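Long-range contacts in NIF3-related protein (Bacillus cereus, PDB 2GX8), which is of unknown function but belongs to the NIF3 family, binds a pair of zinc ions at a conserved dimetal motif and carries an additional, probably regulatory domain: residues C[145-150]-C[273-278]; C[298-303]-C[350-355]; C[305-310]-C[329-334]; C[316-321]-C[335-340]. All coordinates share one frame; numbering follows the deposited sequence.

Interaction 1. Residues C[145-150]-C[273-278]; sequences LGLQNT and GYLQEE
Gln148 and Tyr274 meet as one antiparallel, hydrogen-bonded pair, a short bridge by which a loop is tied to the side of a strand. Gln148 N gives its hydrogen to Tyr274 O at 3.0 Å, and Tyr274 N returns the bond to Gln148 O. A water extends the polar link where the chains part: it donates to Gly146 O and accepts from Gln276 N at 2.8 Å.

Between side chains, one further bond forms. The extended chain of Gln148 brings NE2 to within 2.7 Å of Gln276 OE1, with a bend at the hydrogen (144°). The two amide planes are turned 54° apart, and the acceptor lies close to the plane of the Gln148 amide. Gln276 reaches this place because its chain folds over at chi2 (74°).

Leu147, next to the bridge, makes the apolar contact: its CD2 touches Leu275 CD2 at 3.6 Å, while Leu147 CD1 faces the backbone of Gly273. That glycine lets the loop come close: its CA sits 3.4 Å from Gln148 O.

Gly146, with positive phi, closes helix 137-145 in a Schellman motif and turns the chain toward strand 150-168. Leu145 and Leu275 both pack on helix 281-292, and strand 270-280 pairs on through Gly273 and Leu275 with strand 306-313, where Lys309 NZ bonds Tyr274 OH.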
loop_
_atom_site.group_PDB
_atom_site.type_symbol
_atom_site.label_atom_id
_atom_site.label_comp_id
_atom_site.label_asym_id
_atom_site.label_seq_id
_atom_site.Cartn_x
_atom_site.Cartn_y
_atom_site.Cartn_z
ATOM N N LEU C 145 6.855 41.390 12.264
ATOM C CA LEU C 145 7.495 41.919 11.069
ATOM C C LEU C 145 6.924 43.263 10.563
ATOM O O LEU C 145 7.515 43.900 9.700
ATOM C CB LEU C 145 7.412 40.889 9.947
ATOM C CG LEU C 145 8.233 39.609 10.107
ATOM C CD1 LEU C 145 7.928 38.707 8.926
ATOM C CD2 LEU C 145 9.747 39.867 10.262
ATOM N N GLY C 146 5.776 43.687 11.083
ATOM C CA GLY C 146 5.137 44.916 10.620
ATOM C C GLY C 146 4.405 44.748 9.287
ATOM O O GLY C 146 4.276 45.697 8.517
ATOM N N LEU C 147 3.924 43.546 9.000
ATOM C CA LEU C 147 3.205 43.305 7.758
ATOM C C LEU C 147 1.750 43.778 7.857
ATOM O O LEU C 147 1.070 43.560 8.876
ATOM C CB LEU C 147 3.235 41.827 7.363
ATOM C CG LEU C 147 4.529 41.071 7.085
ATOM C CD1 LEU C 147 4.160 39.842 6.305
ATOM C CD2 LEU C 147 5.540 41.880 6.280
ATOM N N GLN C 148 1.284 44.396 6.773
ATOM C CA GLN C 148 -0.079 44.922 6.653
ATOM C C GLN C 148 -0.906 44.195 5.590
ATOM O O GLN C 148 -0.352 43.539 4.696
ATOM C CB GLN C 148 0.004 46.388 6.335
ATOM C CG GLN C 148 0.668 47.123 7.450
ATOM C CD GLN C 148 1.353 48.352 6.982
ATOM O OE1 GLN C 148 0.874 49.052 6.083
ATOM N NE2 GLN C 148 2.502 48.638 7.583
ATOM N N ASN C 149 -2.229 44.308 5.709
ATOM C CA ASN C 149 -3.160 43.671 4.775
ATOM C C ASN C 149 -2.830 42.203 4.556
ATOM O O ASN C 149 -2.642 41.770 3.416
ATOM C CB ASN C 149 -3.177 44.421 3.424
ATOM C CG ASN C 149 -3.640 45.851 3.552
ATOM O OD1 ASN C 149 -3.148 46.743 2.851
ATOM N ND2 ASN C 149 -4.587 46.087 4.463
ATOM N N THR C 150 -2.741 41.444 5.642
ATOM C CA THR C 150 -2.381 40.032 5.523
ATOM C C THR C 150 -3.540 39.128 5.111
ATOM O O THR C 150 -4.708 39.439 5.365
ATOM C CB THR C 150 -1.690 39.461 6.790
ATOM O OG1 THR C 150 -2.568 39.555 7.914
ATOM C CG2 THR C 150 -0.401 40.193 7.079
ATOM N N GLY C 273 1.544 39.417 3.302
ATOM C CA GLY C 273 1.178 40.807 3.452
ATOM C C GLY C 273 2.234 41.727 2.858
ATOM O O GLY C 273 3.120 41.273 2.126
ATOM N N TYR C 274 2.165 43.008 3.217
ATOM C CA TYR C 274 3.055 44.039 2.661
ATOM C C TYR C 274 3.841 44.840 3.683
ATOM O O TYR C 274 3.287 45.294 4.682
ATOM C CB TYR C 274 2.223 45.028 1.831
ATOM C CG TYR C 274 1.560 44.402 0.628
ATOM C CD1 TYR C 274 0.252 43.903 0.698
ATOM C CD2 TYR C 274 2.255 44.287 -0.581
ATOM C CE1 TYR C 274 -0.347 43.311 -0.420
ATOM C CE2 TYR C 274 1.670 43.706 -1.704
ATOM C CZ TYR C 274 0.380 43.215 -1.623
ATOM O OH TYR C 274 -0.173 42.646 -2.764
ATOM N N LEU C 275 5.132 45.038 3.426
ATOM C CA LEU C 275 5.926 45.897 4.299
ATOM C C LEU C 275 5.389 47.330 4.201
ATOM O O LEU C 275 4.664 47.666 3.258
ATOM C CB LEU C 275 7.415 45.851 3.939
ATOM C CG LEU C 275 8.219 44.567 4.154
ATOM C CD1 LEU C 275 9.614 44.696 3.587
ATOM C CD2 LEU C 275 8.284 44.151 5.627
ATOM N N GLN C 276 5.726 48.164 5.184
ATOM C CA GLN C 276 5.326 49.576 5.191
ATOM C C GLN C 276 6.077 50.372 4.094
ATOM O O GLN C 276 5.531 51.311 3.488
ATOM C CB GLN C 276 5.571 50.177 6.592
ATOM C CG GLN C 276 5.250 51.696 6.784
ATOM C CD GLN C 276 3.752 52.021 6.844
ATOM O OE1 GLN C 276 2.888 51.140 6.723
ATOM N NE2 GLN C 276 3.443 53.298 7.047
ATOM N N GLU C 277 7.338 50.006 3.864
ATOM C CA GLU C 277 8.159 50.613 2.815
ATOM C C GLU C 277 9.026 49.553 2.140
ATOM O O GLU C 277 9.373 48.547 2.766
ATOM C CB GLU C 277 9.024 51.765 3.347
ATOM C CG GLU C 277 8.309 53.135 3.401
ATOM C CD GLU C 277 9.245 54.301 3.760
ATOM O OE1 GLU C 277 10.337 54.052 4.326
ATOM O OE2 GLU C 277 8.878 55.472 3.492
ATOM N N GLU C 278 9.351 49.791 0.863
ATOM C CA GLU C 278 10.193 48.899 0.053
ATOM C C GLU C 278 11.613 48.911 0.614
ATOM O O GLU C 278 12.090 49.941 1.097
ATOM C CB GLU C 278 10.204 49.353 -1.417
ATOM C CG GLU C 278 10.782 48.352 -2.440
ATOM C CD GLU C 278 11.009 48.972 -3.831
ATOM O OE1 GLU C 278 11.794 49.956 -3.928
ATOM O OE2 GLU C 278 10.432 48.469 -4.843
HETATM O O HOH W 1 6.414 46.851 7.539
#

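Interaction 2. Residues C[298-303]-C[350-355]; sequences RVVGKL and LNIVDP
Strands 298-300 and 351-354 run antiparallel, their axes 4.6 Å apart at an angle of 172°, with Arg298-Asp354 and Val300-Ile352 as hydrogen-bonded pairs on either side of the non-hydrogen-bonded pair Val299-Val353. On the face that bears Arg298, Val300, Ile352 and Asp354, the two charged chains run alongside one another. Arg298 NH2 donates to Asp354 OD2 at 2.7 Å in a salt bridge that meets the oxygen from above the carboxylate plane, the two flat groups being turned 53° apart. The bend of the arginine at chi3 (-65°) swings the guanidinium back toward the neighbouring strand, and a water joins its NE to Asp354 O. Met337 is a second partner of both: its N donates to Asp354 OD2 and its O accepts from Arg298 NH2. Beside them Val300 CB packs on Ile352 CB at 3.8 Å.

Strand 298-300 borders the sheet of this chain, but the sheet does not stop there: it pairs in an antiparallel ladder with a strand of the second subunit, whose Phe394 makes a cation-pi contact with Arg298. On the other face, Val299 CG2 and Val353 CG2 are 4.3 Å apart, and Val299 packs on helix 281-292. Past the ladder, a water bridges Lys302 N and Asn351 OD1.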
loop_
_atom_site.group_PDB
_atom_site.type_symbol
_atom_site.label_atom_id
_atom_site.label_comp_id
_atom_site.label_asym_id
_atom_site.label_seq_id
_atom_site.Cartn_x
_atom_site.Cartn_y
_atom_site.Cartn_z
ATOM N N ARG C 298 19.885 32.768 7.126
ATOM C CA ARG C 298 20.398 32.387 5.804
ATOM C C ARG C 298 19.455 33.049 4.811
ATOM O O ARG C 298 18.231 33.103 5.039
ATOM C CB ARG C 298 20.408 30.868 5.607
ATOM C CG ARG C 298 21.274 30.155 6.603
ATOM C CD ARG C 298 21.295 28.648 6.373
ATOM N NE ARG C 298 19.993 28.077 6.602
ATOM C CZ ARG C 298 19.620 26.882 6.165
ATOM N NH1 ARG C 298 20.469 26.151 5.449
ATOM N NH2 ARG C 298 18.394 26.431 6.410
ATOM N N VAL C 299 20.011 33.554 3.720
ATOM C CA VAL C 299 19.241 34.235 2.712
ATOM C C VAL C 299 19.438 33.634 1.319
ATOM O O VAL C 299 20.563 33.381 0.899
ATOM C CB VAL C 299 19.645 35.734 2.650
ATOM C CG1 VAL C 299 18.913 36.431 1.555
ATOM C CG2 VAL C 299 19.354 36.429 3.969
ATOM N N VAL C 300 18.342 33.439 0.596
ATOM C CA VAL C 300 18.418 32.951 -0.765
ATOM C C VAL C 300 17.990 34.072 -1.699
ATOM O O VAL C 300 16.886 34.565 -1.582
ATOM C CB VAL C 300 17.474 31.755 -1.007
ATOM C CG1 VAL C 300 17.625 31.243 -2.438
ATOM C CG2 VAL C 300 17.764 30.654 -0.032
ATOM N N GLY C 301 18.872 34.482 -2.611
ATOM C CA GLY C 301 18.553 35.527 -3.593
ATOM C C GLY C 301 19.610 36.604 -3.632
ATOM O O GLY C 301 20.518 36.608 -2.811
ATOM N N LYS C 302 19.508 37.520 -4.582
ATOM C CA LYS C 302 20.439 38.625 -4.653
ATOM C C LYS C 302 20.063 39.686 -3.618
ATOM O O LYS C 302 19.002 40.285 -3.707
ATOM C CB LYS C 302 20.416 39.205 -6.068
ATOM C CG LYS C 302 20.835 38.163 -7.093
ATOM C CD LYS C 302 20.321 38.456 -8.497
ATOM C CE LYS C 302 20.590 37.232 -9.380
ATOM N NZ LYS C 302 19.685 37.151 -10.553
ATOM N N LEU C 303 20.945 39.949 -2.660
ATOM C CA LEU C 303 20.680 40.907 -1.564
ATOM C C LEU C 303 20.276 42.320 -1.962
ATOM O O LEU C 303 19.842 43.106 -1.119
ATOM C CB LEU C 303 21.890 40.997 -0.630
ATOM C CG LEU C 303 22.467 39.659 -0.176
ATOM C CD1 LEU C 303 23.596 39.892 0.826
ATOM C CD2 LEU C 303 21.407 38.787 0.440
ATOM N N LEU C 350 11.905 33.367 -6.292
ATOM C CA LEU C 350 11.499 33.687 -4.927
ATOM C C LEU C 350 12.681 33.839 -3.964
ATOM O O LEU C 350 13.510 32.925 -3.826
ATOM C CB LEU C 350 10.569 32.585 -4.390
ATOM C CG LEU C 350 10.021 32.741 -2.977
ATOM C CD1 LEU C 350 8.986 33.850 -2.910
ATOM C CD2 LEU C 350 9.399 31.420 -2.535
ATOM N N ASN C 351 12.755 34.974 -3.278
ATOM C CA ASN C 351 13.784 35.177 -2.294
ATOM C C ASN C 351 13.354 34.513 -1.001
ATOM O O ASN C 351 12.167 34.275 -0.793
ATOM C CB ASN C 351 13.993 36.651 -2.073
ATOM C CG ASN C 351 14.503 37.342 -3.302
ATOM O OD1 ASN C 351 15.102 36.716 -4.187
ATOM N ND2 ASN C 351 14.303 38.632 -3.358
ATOM N N ILE C 352 14.319 34.215 -0.141
ATOM C CA ILE C 352 14.022 33.542 1.095
ATOM C C ILE C 352 14.893 34.076 2.187
ATOM O O ILE C 352 16.044 34.389 1.955
ATOM C CB ILE C 352 14.306 32.011 0.989
ATOM C CG1 ILE C 352 13.679 31.449 -0.295
ATOM C CG2 ILE C 352 13.886 31.259 2.264
ATOM C CD1 ILE C 352 12.862 30.274 -0.091
ATOM N N VAL C 353 14.316 34.238 3.367
ATOM C CA VAL C 353 15.100 34.523 4.547
ATOM C C VAL C 353 14.707 33.415 5.533
ATOM O O VAL C 353 13.549 33.227 5.776
ATOM C CB VAL C 353 14.786 35.859 5.163
ATOM C CG1 VAL C 353 15.606 36.001 6.401
ATOM C CG2 VAL C 353 15.111 37.041 4.145
ATOM N N ASP C 354 15.681 32.707 6.087
ATOM C CA ASP C 354 15.451 31.587 7.010
ATOM C C ASP C 354 16.038 32.024 8.333
ATOM O O ASP C 354 17.237 31.909 8.558
ATOM C CB ASP C 354 16.165 30.325 6.506
ATOM C CG ASP C 354 15.939 29.103 7.378
ATOM O OD1 ASP C 354 15.411 29.219 8.502
ATOM O OD2 ASP C 354 16.270 27.974 6.929
ATOM N N PRO C 355 15.184 32.507 9.231
ATOM C CA PRO C 355 15.666 32.918 10.533
ATOM C C PRO C 355 15.684 31.731 11.497
ATOM O O PRO C 355 16.072 31.893 12.639
ATOM C CB PRO C 355 14.615 33.928 10.969
ATOM C CG PRO C 355 13.331 33.473 10.301
ATOM C CD PRO C 355 13.719 32.657 9.098
HETATM O O HOH W 2 18.917 29.357 9.075
HETATM O O HOH W 3 17.257 37.262 -6.155
#

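Interaction 3. Residues C[305-310]-C[329-334]; sequences DKVRKV and ADVYVT
Asp330 makes its closest contacts with the backbone of strand 306-313, where its carboxylate takes up two successive amides. OD2 accepts from Arg308 N at 2.9 Å and from Lys309 N at 3.0 Å. Both donors come on the anti side of the oxygen, about 30° out of the carboxylate plane, and from opposite faces of it, so the single oxygen is straddled. A third bond runs the other way, from Asp330 N to Lys309 O at 2.8 Å.

Beside these bonds, valines of the two strands pack together. Val307 and Asp330 pass in opposite senses, CB to CB at 3.8 Å, and Val307 CG1 reaches Val331 CB. At the parallel bridge between Val310 and Val331 the two valines point the same way, Val310 CG2 against Val331 CG1 at 3.7 Å, and Val310 CG1 also meets Val333 CG2. With CG placed between its own backbone N and carbonyl carbon (chi1 80°), Lys309 lays CG over Ala329 CA at 3.6 Å, and its amino group goes on to bond Lys327 O.

The segments belong to a beta-alpha-beta unit made of strand 306-313, helix 321-326 and strand 331-335. Phe284 of helix 281-292 covers Val310, Val331 and Val333, and Arg308 and Val310 are also bonded to strand 270-280.

At Arg308 psi is -54°, a break in the extended path, and the aspartate binds the amides on both sides of that kink. Bonding by two N-H groups would be expected to stabilise the negative charge of Asp330.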
loop_
_atom_site.group_PDB
_atom_site.type_symbol
_atom_site.label_atom_id
_atom_site.label_comp_id
_atom_site.label_asym_id
_atom_site.label_seq_id
_atom_site.Cartn_x
_atom_site.Cartn_y
_atom_site.Cartn_z
ATOM N N ASP C 305 18.012 42.979 -4.505
ATOM C CA ASP C 305 16.698 42.927 -5.138
ATOM C C ASP C 305 15.694 43.627 -4.250
ATOM O O ASP C 305 15.822 43.617 -3.035
ATOM C CB ASP C 305 16.255 41.476 -5.404
ATOM C CG ASP C 305 16.931 40.867 -6.642
ATOM O OD1 ASP C 305 17.663 41.596 -7.368
ATOM O OD2 ASP C 305 16.714 39.664 -6.904
ATOM N N LYS C 306 14.707 44.253 -4.861
ATOM C CA LYS C 306 13.691 44.946 -4.096
ATOM C C LYS C 306 12.609 44.000 -3.546
ATOM O O LYS C 306 12.153 43.081 -4.239
ATOM C CB LYS C 306 13.074 46.032 -4.963
ATOM C CG LYS C 306 14.044 47.170 -5.345
ATOM C CD LYS C 306 14.545 47.844 -4.088
ATOM C CE LYS C 306 15.228 49.155 -4.358
ATOM N NZ LYS C 306 15.661 49.757 -3.064
ATOM N N VAL C 307 12.234 44.185 -2.283
ATOM C CA VAL C 307 11.156 43.389 -1.733
ATOM C C VAL C 307 10.093 44.278 -1.112
ATOM O O VAL C 307 10.399 45.219 -0.371
ATOM C CB VAL C 307 11.594 42.318 -0.713
ATOM C CG1 VAL C 307 12.599 41.329 -1.331
ATOM C CG2 VAL C 307 12.146 42.928 0.561
ATOM N N ARG C 308 8.839 43.942 -1.418
ATOM C CA ARG C 308 7.687 44.679 -0.921
ATOM C C ARG C 308 6.665 43.734 -0.266
ATOM O O ARG C 308 6.261 43.966 0.879
ATOM C CB ARG C 308 7.058 45.499 -2.046
ATOM C CG ARG C 308 5.725 46.151 -1.690
ATOM C CD ARG C 308 5.846 47.376 -0.780
ATOM N NE ARG C 308 4.599 48.151 -0.833
ATOM C CZ ARG C 308 4.304 49.169 -0.030
ATOM N NH1 ARG C 308 5.163 49.542 0.917
ATOM N NH2 ARG C 308 3.143 49.801 -0.161
ATOM N N LYS C 309 6.215 42.697 -0.970
ATOM C CA LYS C 309 5.320 41.768 -0.273
ATOM C C LYS C 309 6.059 40.554 0.216
ATOM O O LYS C 309 6.857 39.952 -0.499
ATOM C CB LYS C 309 4.022 41.430 -1.004
ATOM C CG LYS C 309 4.074 40.422 -2.092
ATOM C CD LYS C 309 2.699 40.291 -2.772
ATOM C CE LYS C 309 1.606 39.773 -1.853
ATOM N NZ LYS C 309 0.309 39.634 -2.603
ATOM N N VAL C 310 5.738 40.203 1.459
ATOM C CA VAL C 310 6.399 39.175 2.216
ATOM C C VAL C 310 5.456 38.055 2.641
ATOM O O VAL C 310 4.348 38.306 3.116
ATOM C CB VAL C 310 6.945 39.802 3.523
ATOM C CG1 VAL C 310 7.622 38.763 4.414
ATOM C CG2 VAL C 310 7.878 40.972 3.226
ATOM N N ALA C 329 4.657 36.778 -3.604
ATOM C CA ALA C 329 5.672 37.189 -2.641
ATOM C C ALA C 329 6.951 37.531 -3.347
ATOM O O ALA C 329 7.267 36.976 -4.405
ATOM C CB ALA C 329 5.930 36.067 -1.615
ATOM N N ASP C 330 7.673 38.480 -2.763
ATOM C CA ASP C 330 8.968 38.937 -3.253
ATOM C C ASP C 330 10.021 38.187 -2.458
ATOM O O ASP C 330 11.134 37.959 -2.952
ATOM C CB ASP C 330 9.144 40.437 -3.005
ATOM C CG ASP C 330 8.322 41.290 -3.945
ATOM O OD1 ASP C 330 8.288 40.987 -5.163
ATOM O OD2 ASP C 330 7.733 42.293 -3.473
ATOM N N VAL C 331 9.649 37.816 -1.229
ATOM C CA VAL C 331 10.514 37.133 -0.293
ATOM C C VAL C 331 9.668 36.215 0.595
ATOM O O VAL C 331 8.524 36.524 0.899
ATOM C CB VAL C 331 11.275 38.143 0.605
ATOM C CG1 VAL C 331 10.323 38.912 1.437
ATOM C CG2 VAL C 331 12.289 37.436 1.519
ATOM N N TYR C 332 10.242 35.108 1.032
ATOM C CA TYR C 332 9.531 34.153 1.882
ATOM C C TYR C 332 10.330 33.879 3.162
ATOM O O TYR C 332 11.456 33.444 3.098
ATOM C CB TYR C 332 9.243 32.883 1.066
ATOM C CG TYR C 332 8.497 31.727 1.756
ATOM C CD1 TYR C 332 8.811 30.408 1.437
ATOM C CD2 TYR C 332 7.485 31.949 2.713
ATOM C CE1 TYR C 332 8.134 29.321 2.032
ATOM C CE2 TYR C 332 6.794 30.835 3.344
ATOM C CZ TYR C 332 7.143 29.539 2.987
ATOM O OH TYR C 332 6.515 28.414 3.545
ATOM N N VAL C 333 9.733 34.126 4.322
ATOM C CA VAL C 333 10.397 33.925 5.604
ATOM C C VAL C 333 9.901 32.653 6.258
ATOM O O VAL C 333 8.791 32.634 6.756
ATOM C CB VAL C 333 10.081 35.074 6.588
ATOM C CG1 VAL C 333 10.747 34.824 7.928
ATOM C CG2 VAL C 333 10.514 36.386 6.021
ATOM N N THR C 334 10.741 31.615 6.304
ATOM C CA THR C 334 10.357 30.321 6.878
ATOM C C THR C 334 11.583 29.559 7.392
ATOM O O THR C 334 12.709 29.896 7.029
ATOM C CB THR C 334 9.601 29.487 5.807
ATOM O OG1 THR C 334 8.965 28.339 6.400
ATOM C CG2 THR C 334 10.531 29.094 4.656
#

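Interaction 4. Residues C[316-321]-C[335-340]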
loop_
_atom_site.group_PDB
_atom_site.type_symbol
_atom_site.label_atom_id
_atom_site.label_comp_id
_atom_site.label_asym_id
_atom_site.label_seq_id
_atom_site.Cartn_x
_atom_site.Cartn_y
_atom_site.Cartn_z
ATOM N N ASP C 316 8.642 24.505 9.573
ATOM C CA ASP C 316 9.057 23.939 8.281
ATOM C C ASP C 316 8.077 24.337 7.153
ATOM O O ASP C 316 6.976 23.769 7.024
ATOM C CB ASP C 316 9.186 22.404 8.365
ATOM C CG ASP C 316 9.658 21.756 7.033
ATOM O OD1 ASP C 316 9.804 20.501 6.959
ATOM O OD2 ASP C 316 9.890 22.491 6.053
ATOM N N GLY C 317 8.489 25.304 6.325
ATOM C CA GLY C 317 7.650 25.730 5.217
ATOM C C GLY C 317 8.184 25.465 3.811
ATOM O O GLY C 317 7.793 26.131 2.849
ATOM N N ASN C 318 9.088 24.495 3.712
ATOM C CA ASN C 318 9.633 24.018 2.456
ATOM C C ASN C 318 8.565 23.686 1.419
ATOM O O ASN C 318 8.752 23.889 0.226
ATOM C CB ASN C 318 10.360 22.723 2.741
ATOM C CG ASN C 318 11.711 22.941 3.377
ATOM O OD1 ASN C 318 12.608 23.516 2.765
ATOM N ND2 ASN C 318 11.887 22.427 4.589
ATOM N N LYS C 319 7.439 23.163 1.885
ATOM C CA LYS C 319 6.360 22.754 0.997
ATOM C C LYS C 319 5.514 23.876 0.373
ATOM O O LYS C 319 4.725 23.613 -0.533
ATOM C CB LYS C 319 5.463 21.726 1.709
ATOM C CG LYS C 319 6.136 20.378 1.889
ATOM C CD LYS C 319 5.111 19.270 2.174
ATOM C CE LYS C 319 5.750 17.871 2.002
ATOM N NZ LYS C 319 4.726 16.739 2.074
ATOM N N TYR C 320 5.706 25.114 0.823
ATOM C CA TYR C 320 4.881 26.231 0.354
ATOM C C TYR C 320 5.568 27.288 -0.461
ATOM O O TYR C 320 5.064 28.397 -0.582
ATOM C CB TYR C 320 4.152 26.839 1.525
ATOM C CG TYR C 320 3.364 25.756 2.214
ATOM C CD1 TYR C 320 3.815 25.192 3.387
ATOM C CD2 TYR C 320 2.217 25.238 1.625
ATOM C CE1 TYR C 320 3.094 24.133 4.011
ATOM C CE2 TYR C 320 1.497 24.204 2.213
ATOM C CZ TYR C 320 1.938 23.655 3.409
ATOM O OH TYR C 320 1.215 22.615 3.997
ATOM N N ILE C 321 6.700 26.953 -1.057
ATOM C CA ILE C 321 7.377 27.915 -1.895
ATOM C C ILE C 321 6.575 28.253 -3.171
ATOM O O ILE C 321 6.662 29.380 -3.658
ATOM C CB ILE C 321 8.847 27.497 -2.217
ATOM C CG1 ILE C 321 8.881 26.266 -3.106
ATOM C CG2 ILE C 321 9.623 27.244 -0.910
ATOM C CD1 ILE C 321 10.218 26.006 -3.757
ATOM N N GLY C 335 11.386 28.524 8.210
ATOM C CA GLY C 335 12.499 27.749 8.738
ATOM C C GLY C 335 12.796 26.464 7.991
ATOM O O GLY C 335 12.052 26.044 7.099
ATOM N N ASP C 336 13.915 25.852 8.350
ATOM C CA ASP C 336 14.326 24.546 7.825
ATOM C C ASP C 336 14.493 24.443 6.331
ATOM O O ASP C 336 14.263 23.402 5.752
ATOM C CB ASP C 336 13.356 23.476 8.316
ATOM C CG ASP C 336 13.430 23.275 9.809
ATOM O OD1 ASP C 336 14.544 23.471 10.358
ATOM O OD2 ASP C 336 12.370 22.925 10.423
ATOM N N MET C 337 14.954 25.506 5.703
ATOM C CA MET C 337 15.087 25.499 4.253
ATOM C C MET C 337 16.077 24.435 3.700
ATOM O O MET C 337 17.285 24.489 3.987
ATOM C CB MET C 337 15.458 26.910 3.795
ATOM C CG MET C 337 15.178 27.149 2.359
ATOM S SD MET C 337 13.418 26.930 2.001
ATOM C CE MET C 337 13.661 26.720 0.299
ATOM N N TYR C 338 15.563 23.488 2.916
ATOM C CA TYR C 338 16.383 22.444 2.315
ATOM C C TYR C 338 17.113 22.919 1.061
ATOM O O TYR C 338 16.590 23.693 0.261
ATOM C CB TYR C 338 15.568 21.196 1.984
ATOM C CG TYR C 338 15.374 20.309 3.183
ATOM C CD1 TYR C 338 14.119 20.204 3.835
ATOM C CD2 TYR C 338 16.458 19.578 3.702
ATOM C CE1 TYR C 338 13.954 19.389 4.986
ATOM C CE2 TYR C 338 16.310 18.779 4.840
ATOM C CZ TYR C 338 15.066 18.687 5.479
ATOM O OH TYR C 338 14.983 17.880 6.590
ATOM N N TYR C 339 18.311 22.393 0.867
ATOM C CA TYR C 339 19.159 22.790 -0.264
ATOM C C TYR C 339 18.400 22.759 -1.576
ATOM O O TYR C 339 18.371 23.748 -2.292
ATOM C CB TYR C 339 20.376 21.855 -0.326
ATOM C CG TYR C 339 21.442 22.215 -1.345
ATOM C CD1 TYR C 339 21.586 21.486 -2.533
ATOM C CD2 TYR C 339 22.344 23.240 -1.095
ATOM C CE1 TYR C 339 22.594 21.815 -3.477
ATOM C CE2 TYR C 339 23.366 23.567 -2.021
ATOM C CZ TYR C 339 23.486 22.856 -3.201
ATOM O OH TYR C 339 24.486 23.201 -4.102
ATOM N N HIS C 340 17.778 21.620 -1.878
ATOM C CA HIS C 340 17.076 21.459 -3.134
ATOM C C HIS C 340 15.838 22.341 -3.236
ATOM O O HIS C 340 15.536 22.869 -4.310
ATOM C CB HIS C 340 16.819 19.994 -3.450
ATOM C CG HIS C 340 18.088 19.218 -3.666
ATOM N ND1 HIS C 340 18.892 19.399 -4.780
ATOM C CD2 HIS C 340 18.711 18.281 -2.899
ATOM C CE1 HIS C 340 19.942 18.595 -4.700
ATOM N NE2 HIS C 340 19.860 17.910 -3.569
#
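The side chains of Asn318 and Tyr338 run at about a right angle, while amide and ring planes are 34° apart. Asn318 ND2 comes within 3.2 Å of Tyr338 CD1, an oblique approach to the ring. Both ends of the same amide are in use: ND2 donates to Asp336 O at 2.8 Å, with the acceptor near the plane of the amide but the donor well above the carbonyl plane of Asp336, while OD1 accepts from Tyr338 N at 3.0 Å along an almost straight line (168°). With these two bonds the amide bridges the backbone on each side of Met337, and its rotation is fixed.

The asparagine is held in turn from its own segment. Asp316 OD2 accepts from Asn318 N, two residues on, in an Asx turn. Upstream, Asp316 and Gly335 form a parallel bridge, which carries the pairing of strands 306-313 and 331-335 on past the end of the first strand; the loops that follow lead into helices 321-326 and 339-348, with Tyr320 and Tyr338 at the N-cap positions. This carboxyl-terminal end of the two parallel strands approaches the metals: the side chain of Asp316 is about 7 Å from a zinc ion, and Asp336 OD2 is bonded to His357, itself a zinc ligand.

Met337 turns its SD to 3.6 Å from Asn318 OD1, and its CE lies 4.2 Å from Ile321 CG2. The second subunit closes in here too: its Tyr338 OH bonds Asp316 OD1, and its Tyr339 N bonds Asp336 OD1.

How the interactions relate
Interactions 2 and 4 are buried, whereas 1 and 3 are only partly so, yet the buried contacts are not apolar: a salt bridge stands beside valines in 2, and an asparagine amide holds backbone groups in 4. The less buried interactions 1 and 3 share the pairing of strands 270-280 and 306-313, and use glutamine amides, a water and a carboxylate on backbone amides. Interaction 3 meets interaction 2 through the backbone pairing of Tyr332 with Asn351 and Val353. Interaction 4 lies past the strand ends, linked to interaction 3 by Tyr332 OH and Gly317 O; it is nearest the zinc ions. Interactions 2 and 4 also touch the second subunit; 1 and 3 touch no other chain of the assembly.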